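Local atomic coordinates of STING-associated CdnE c-di-GMP synthase (PDB entry 6WT8), a protein that synthesises the cyclic dinucleotide c-di-GMP as a CD-NTase of a bacterial CBASS defence system, probably to activate an associated STING receptor. Residues Ile248-Leu253 and Tyr293-Tyr298; Lys254-Phe259 and Val302-Gln307. One frame throughout, in Å; residues are numbered along the deposited sequence.

Overall arrangement
The chain begins with helices, the third of which (46-56) packs beside contact 2, then builds the mixed sheet and returns to the helices of both contacts. Helix 235-248 ends in the turn 248-253, which leads straight into helix 253-266; helix 278-287 follows, then the loop 293-298 and helix 300-314. Contact 1 joins the turn to the loop and closes a chain segment of 39 residues; contact 2 joins the two following helices and closes one of 42. Their segments alternate, so the closures cross. With centres about 10 Å apart the contacts touch: Y293 of contact 1 packs on M256 of contact 2, and L296 on I304. Together they hold turn and helix 253-266 against loop and helix 300-314.

Contact 1. Residues Ile248-Leu253 and Tyr293-Tyr298; sequences ISNRRL and YEDLHY
R252 reaches across to the loop 293-298 and grips one carbonyl oxygen side-on: NE to L296 O is 2.8 Å and NH2 to L296 O 3.0 Å, with that oxygen nearly in the guanidinium plane. NE is tilted only 17° from the carbonyl plane of L296, whereas NH2 stands well above it. At another edge NH1 donates to N250 O of its own segment, which helps fix the rotation of the group. E294 O lies over the centre of one guanidinium face, 3.0 Å above the plane, and makes no hydrogen bond to it. That oxygen accepts instead from N250 ND2 at 2.9 Å (N-H...O 151°), the amide standing above the carbonyl plane.

Both partners are turns: residues 293-296 form a type I beta turn, closed by L296 N on Y293 O, while N250, at positive phi, is the C-prime residue of the Schellman motif that ends helix 235-248. S249 OG accepts from R252 N in an ST motif, and from L253 N as well; it is also hydrogen-bonded to D246 O.

Van der Waals contact centres on Y293. A chi1 of 71° places its CG between the backbone N and the carbonyl carbon, and R252 CB meets the ring at its edge, 3.8 Å from Y293 CE2. The phenol oxygen Y293 OH lies against S249 CB at 3.5 Å and also touches L253 CB.

Two waters bridge the segments: one donates to I248 O and to E294 OE2, the other accepts from N250 ND2 and donates to D295 OD1.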
# COMPACT_ATOMS: atom_id res chain seq x y z
N ILE A 248 12.88 -5.85 8.49
CA ILE A 248 14.30 -5.90 8.16
C ILE A 248 14.97 -4.55 8.39
O ILE A 248 16.11 -4.48 8.86
CB ILE A 248 14.52 -6.40 6.73
CG1 ILE A 248 13.94 -7.79 6.57
CG2 ILE A 248 16.01 -6.35 6.33
CD1 ILE A 248 13.95 -8.29 5.08
N SER A 249 14.26 -3.43 8.08
CA SER A 249 14.79 -2.09 8.24
C SER A 249 14.86 -1.60 9.68
O SER A 249 15.16 -0.42 9.87
CB SER A 249 13.91 -1.12 7.45
OG SER A 249 12.72 -0.81 8.16
N ASN A 250 14.63 -2.46 10.68
CA ASN A 250 14.54 -2.02 12.09
C ASN A 250 13.45 -0.96 12.26
O ASN A 250 13.59 0.03 12.99
CB ASN A 250 15.90 -1.48 12.63
CG ASN A 250 16.99 -2.49 12.60
OD1 ASN A 250 16.78 -3.69 12.60
ND2 ASN A 250 18.22 -1.96 12.66
N ARG A 251 12.32 -1.21 11.59
CA ARG A 251 11.09 -0.42 11.77
C ARG A 251 11.30 1.03 11.39
O ARG A 251 10.80 1.95 12.06
CB ARG A 251 10.53 -0.57 13.20
CG ARG A 251 10.15 -2.03 13.48
CD ARG A 251 9.52 -2.29 14.84
NE ARG A 251 10.47 -2.17 15.96
CZ ARG A 251 10.17 -2.50 17.22
NH1 ARG A 251 8.94 -2.93 17.54
NH2 ARG A 251 11.09 -2.37 18.15
N ARG A 252 12.00 1.25 10.26
CA ARG A 252 12.19 2.59 9.70
C ARG A 252 11.51 2.81 8.36
O ARG A 252 11.23 3.99 8.01
CB ARG A 252 13.68 2.91 9.56
CG ARG A 252 14.25 3.37 10.95
CD ARG A 252 15.59 2.81 11.14
NE ARG A 252 16.34 3.43 12.22
CZ ARG A 252 16.53 2.87 13.43
NH1 ARG A 252 15.85 1.77 13.78
NH2 ARG A 252 17.37 3.44 14.30
N LEU A 253 11.29 1.75 7.57
CA LEU A 253 10.78 1.94 6.20
C LEU A 253 9.43 2.64 6.21
O LEU A 253 9.21 3.59 5.44
CB LEU A 253 10.65 0.58 5.49
CG LEU A 253 9.88 0.62 4.17
CD1 LEU A 253 10.68 1.44 3.18
CD2 LEU A 253 9.70 -0.82 3.66
N TYR A 293 20.31 2.73 6.06
CA TYR A 293 19.51 3.51 6.98
C TYR A 293 18.96 2.76 8.20
O TYR A 293 18.37 3.42 9.07
CB TYR A 293 18.35 4.17 6.22
CG TYR A 293 17.24 3.25 5.73
CD1 TYR A 293 17.32 2.63 4.48
CD2 TYR A 293 16.16 2.98 6.56
CE1 TYR A 293 16.27 1.80 4.05
CE2 TYR A 293 15.13 2.22 6.14
CZ TYR A 293 15.21 1.61 4.91
OH TYR A 293 14.16 0.77 4.51
N GLU A 294 19.11 1.43 8.29
CA GLU A 294 18.45 0.72 9.37
C GLU A 294 18.94 1.11 10.76
O GLU A 294 18.22 0.84 11.74
CB GLU A 294 18.60 -0.78 9.18
CG GLU A 294 20.03 -1.29 9.37
CD GLU A 294 20.06 -2.78 9.10
OE1 GLU A 294 19.83 -3.14 7.94
OE2 GLU A 294 20.23 -3.57 10.05
N ASP A 295 20.11 1.74 10.89
CA ASP A 295 20.58 2.14 12.22
C ASP A 295 20.63 3.65 12.37
O ASP A 295 21.20 4.16 13.35
CB ASP A 295 21.96 1.53 12.50
CG ASP A 295 21.89 0.03 12.69
OD1 ASP A 295 20.94 -0.44 13.35
OD2 ASP A 295 22.82 -0.66 12.22
N LEU A 296 20.04 4.38 11.45
CA LEU A 296 20.07 5.83 11.56
C LEU A 296 18.96 6.34 12.48
O LEU A 296 17.84 5.82 12.50
CB LEU A 296 19.86 6.47 10.18
CG LEU A 296 21.07 6.34 9.24
CD1 LEU A 296 20.70 7.09 7.96
CD2 LEU A 296 22.28 6.96 9.82
N HIS A 297 19.28 7.43 13.18
CA HIS A 297 18.28 8.20 13.91
C HIS A 297 17.26 8.79 12.93
O HIS A 297 17.56 9.07 11.76
CB HIS A 297 19.01 9.30 14.64
CG HIS A 297 18.13 10.23 15.46
ND1 HIS A 297 17.64 11.43 14.97
CD2 HIS A 297 17.80 10.19 16.77
CE1 HIS A 297 16.98 12.05 15.93
NE2 HIS A 297 17.07 11.32 17.04
N TYR A 298 16.02 8.99 13.41
CA TYR A 298 14.95 9.39 12.47
C TYR A 298 15.24 10.70 11.72
O TYR A 298 14.88 10.80 10.55
CB TYR A 298 13.59 9.47 13.20
CG TYR A 298 13.40 10.68 14.10
CD1 TYR A 298 13.90 10.70 15.42
CD2 TYR A 298 12.80 11.84 13.61
CE1 TYR A 298 13.77 11.85 16.21
CE2 TYR A 298 12.67 12.98 14.40
CZ TYR A 298 13.14 12.98 15.69
OH TYR A 298 13.03 14.12 16.48
O HOH W 1 18.14 -6.01 9.36
O HOH W 2 20.81 -3.03 13.70

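Contact 2. Residues Lys254-Phe259 and Val302-Gln307; sequences KNMIRF and VSILYQ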
# COMPACT_ATOMS: atom_id res chain seq x y z
N LYS A 254 8.51 2.17 7.04
CA LYS A 254 7.17 2.80 7.04
C LYS A 254 7.22 4.25 7.49
O LYS A 254 6.44 5.09 6.97
CB LYS A 254 6.21 2.04 7.95
CG LYS A 254 5.88 0.66 7.34
CD LYS A 254 4.94 -0.09 8.34
CE LYS A 254 4.70 -1.51 7.93
NZ LYS A 254 3.63 -2.15 8.77
N ASN A 255 8.13 4.59 8.41
CA ASN A 255 8.26 5.99 8.80
C ASN A 255 8.67 6.85 7.60
O ASN A 255 8.13 7.95 7.40
CB ASN A 255 9.29 6.13 9.93
CG ASN A 255 8.82 5.45 11.21
OD1 ASN A 255 7.62 5.41 11.51
ND2 ASN A 255 9.79 5.01 12.02
N MSE A 256 9.55 6.32 6.74
CA MSE A 256 9.97 7.08 5.53
C MSE A 256 8.79 7.21 4.57
O MSE A 256 8.58 8.29 3.97
CB MSE A 256 11.16 6.45 4.80
CG MSE A 256 12.38 6.60 5.66
SE MSE A 256 14.06 6.13 4.64
CE MSE A 256 13.44 4.40 3.80
N ILE A 257 8.01 6.14 4.41
CA ILE A 257 6.88 6.21 3.47
C ILE A 257 5.88 7.27 3.92
O ILE A 257 5.40 8.10 3.12
CB ILE A 257 6.23 4.83 3.38
CG1 ILE A 257 7.15 3.92 2.55
CG2 ILE A 257 4.82 4.92 2.67
CD1 ILE A 257 6.77 2.44 2.56
N ARG A 258 5.49 7.20 5.21
CA ARG A 258 4.48 8.14 5.71
C ARG A 258 5.01 9.57 5.65
O ARG A 258 4.25 10.49 5.36
CB ARG A 258 4.07 7.75 7.14
CG ARG A 258 3.30 6.41 7.13
CD ARG A 258 2.66 6.10 8.50
NE ARG A 258 3.73 5.86 9.44
CZ ARG A 258 4.08 4.70 10.00
NH1 ARG A 258 3.45 3.51 9.88
NH2 ARG A 258 5.12 4.72 10.79
N PHE A 259 6.30 9.76 5.97
CA PHE A 259 6.89 11.10 5.86
C PHE A 259 6.77 11.64 4.46
O PHE A 259 6.29 12.75 4.26
CB PHE A 259 8.36 11.02 6.29
CG PHE A 259 9.11 12.31 6.18
CD1 PHE A 259 8.80 13.37 6.98
CD2 PHE A 259 10.19 12.40 5.38
CE1 PHE A 259 9.52 14.59 6.89
CE2 PHE A 259 10.92 13.59 5.29
CZ PHE A 259 10.59 14.67 6.08
N VAL A 302 15.88 11.94 6.86
CA VAL A 302 15.47 12.97 5.90
C VAL A 302 16.56 13.15 4.87
O VAL A 302 16.28 13.28 3.68
CB VAL A 302 15.17 14.30 6.62
CG1 VAL A 302 14.68 15.37 5.61
CG2 VAL A 302 14.12 14.06 7.70
N SER A 303 17.83 13.14 5.32
CA SER A 303 18.96 13.20 4.40
C SER A 303 19.03 11.97 3.48
O SER A 303 19.33 12.11 2.29
CB SER A 303 20.22 13.29 5.23
OG SER A 303 21.38 13.31 4.39
N ILE A 304 18.76 10.77 4.00
CA ILE A 304 18.75 9.57 3.13
C ILE A 304 17.74 9.73 2.00
O ILE A 304 18.01 9.44 0.83
CB ILE A 304 18.40 8.32 3.97
CG1 ILE A 304 19.55 7.96 4.86
CG2 ILE A 304 17.98 7.09 3.08
CD1 ILE A 304 20.82 7.53 4.17
N LEU A 305 16.54 10.19 2.35
CA LEU A 305 15.51 10.40 1.34
C LEU A 305 15.91 11.48 0.33
O LEU A 305 15.70 11.31 -0.88
CB LEU A 305 14.21 10.76 2.03
CG LEU A 305 13.54 9.57 2.75
CD1 LEU A 305 12.37 10.12 3.59
CD2 LEU A 305 12.98 8.58 1.70
N TYR A 306 16.49 12.59 0.81
CA TYR A 306 16.95 13.62 -0.11
C TYR A 306 17.99 13.07 -1.06
O TYR A 306 17.92 13.33 -2.27
CB TYR A 306 17.50 14.81 0.65
CG TYR A 306 18.08 15.86 -0.24
CD1 TYR A 306 17.28 16.72 -0.94
CD2 TYR A 306 19.45 16.06 -0.33
CE1 TYR A 306 17.77 17.69 -1.77
CE2 TYR A 306 19.96 17.03 -1.19
CZ TYR A 306 19.10 17.85 -1.90
OH TYR A 306 19.58 18.83 -2.71
N GLN A 307 18.94 12.29 -0.54
CA GLN A 307 19.94 11.69 -1.41
C GLN A 307 19.29 10.76 -2.44
O GLN A 307 19.65 10.77 -3.61
CB GLN A 307 20.99 10.95 -0.57
CG GLN A 307 21.82 11.83 0.31
CD GLN A 307 22.61 10.96 1.34
OE1 GLN A 307 23.29 10.01 0.95
NE2 GLN A 307 22.46 11.24 2.63
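The F259 ring meets L305 edge-on: L305 CD1 lies near the ring plane, 3.6 Å from F259 CD2. V302 approaches the next part of the rim obliquely, its CG2 3.9 Å from F259 CZ and nearly as close to CE2, and the two side chains cross at about a right angle. F259 and L305, by contrast, slide past each other in opposite directions. CG of the phenylalanine lies anti to the backbone N (chi1 178°), and the CD2-CE2-CZ rim of the ring does the touching. Around the same ring stand I51, S54 and M55 of helix 46-56 and L350 of helix 336-360.

One turn earlier on the helix, selenomethionine M256 makes the second half of the contact. Its SE is 4.0 Å from L305 CG and equally near L305 CD2, while M256 CB approaches L305 CD1 at 4.0 Å. L305 is thus shared, CD1 lying against both F259 and M256 and CD2 against M256. A looser approach, 4.3 Å from M256 SE to I304 CG2, extends the patch. The M256 chain bends at its last torsion (chi3 -47°), which sets CE off to one side, where it packs on Y293. C285 of helix 278-287 touches both M256 and L305.

The meeting surface is entirely apolar. R258 turns elsewhere, donating from NE to M55 O and from NH1 to N96 O, and so anchors its helix to other parts of the chain. The axes of the two segments approach to 11.1 Å and cross at -67°, a wide, steeply inclined helix-helix packing bridged by large side chains, within the buried core of the helical part of this CD-NTase.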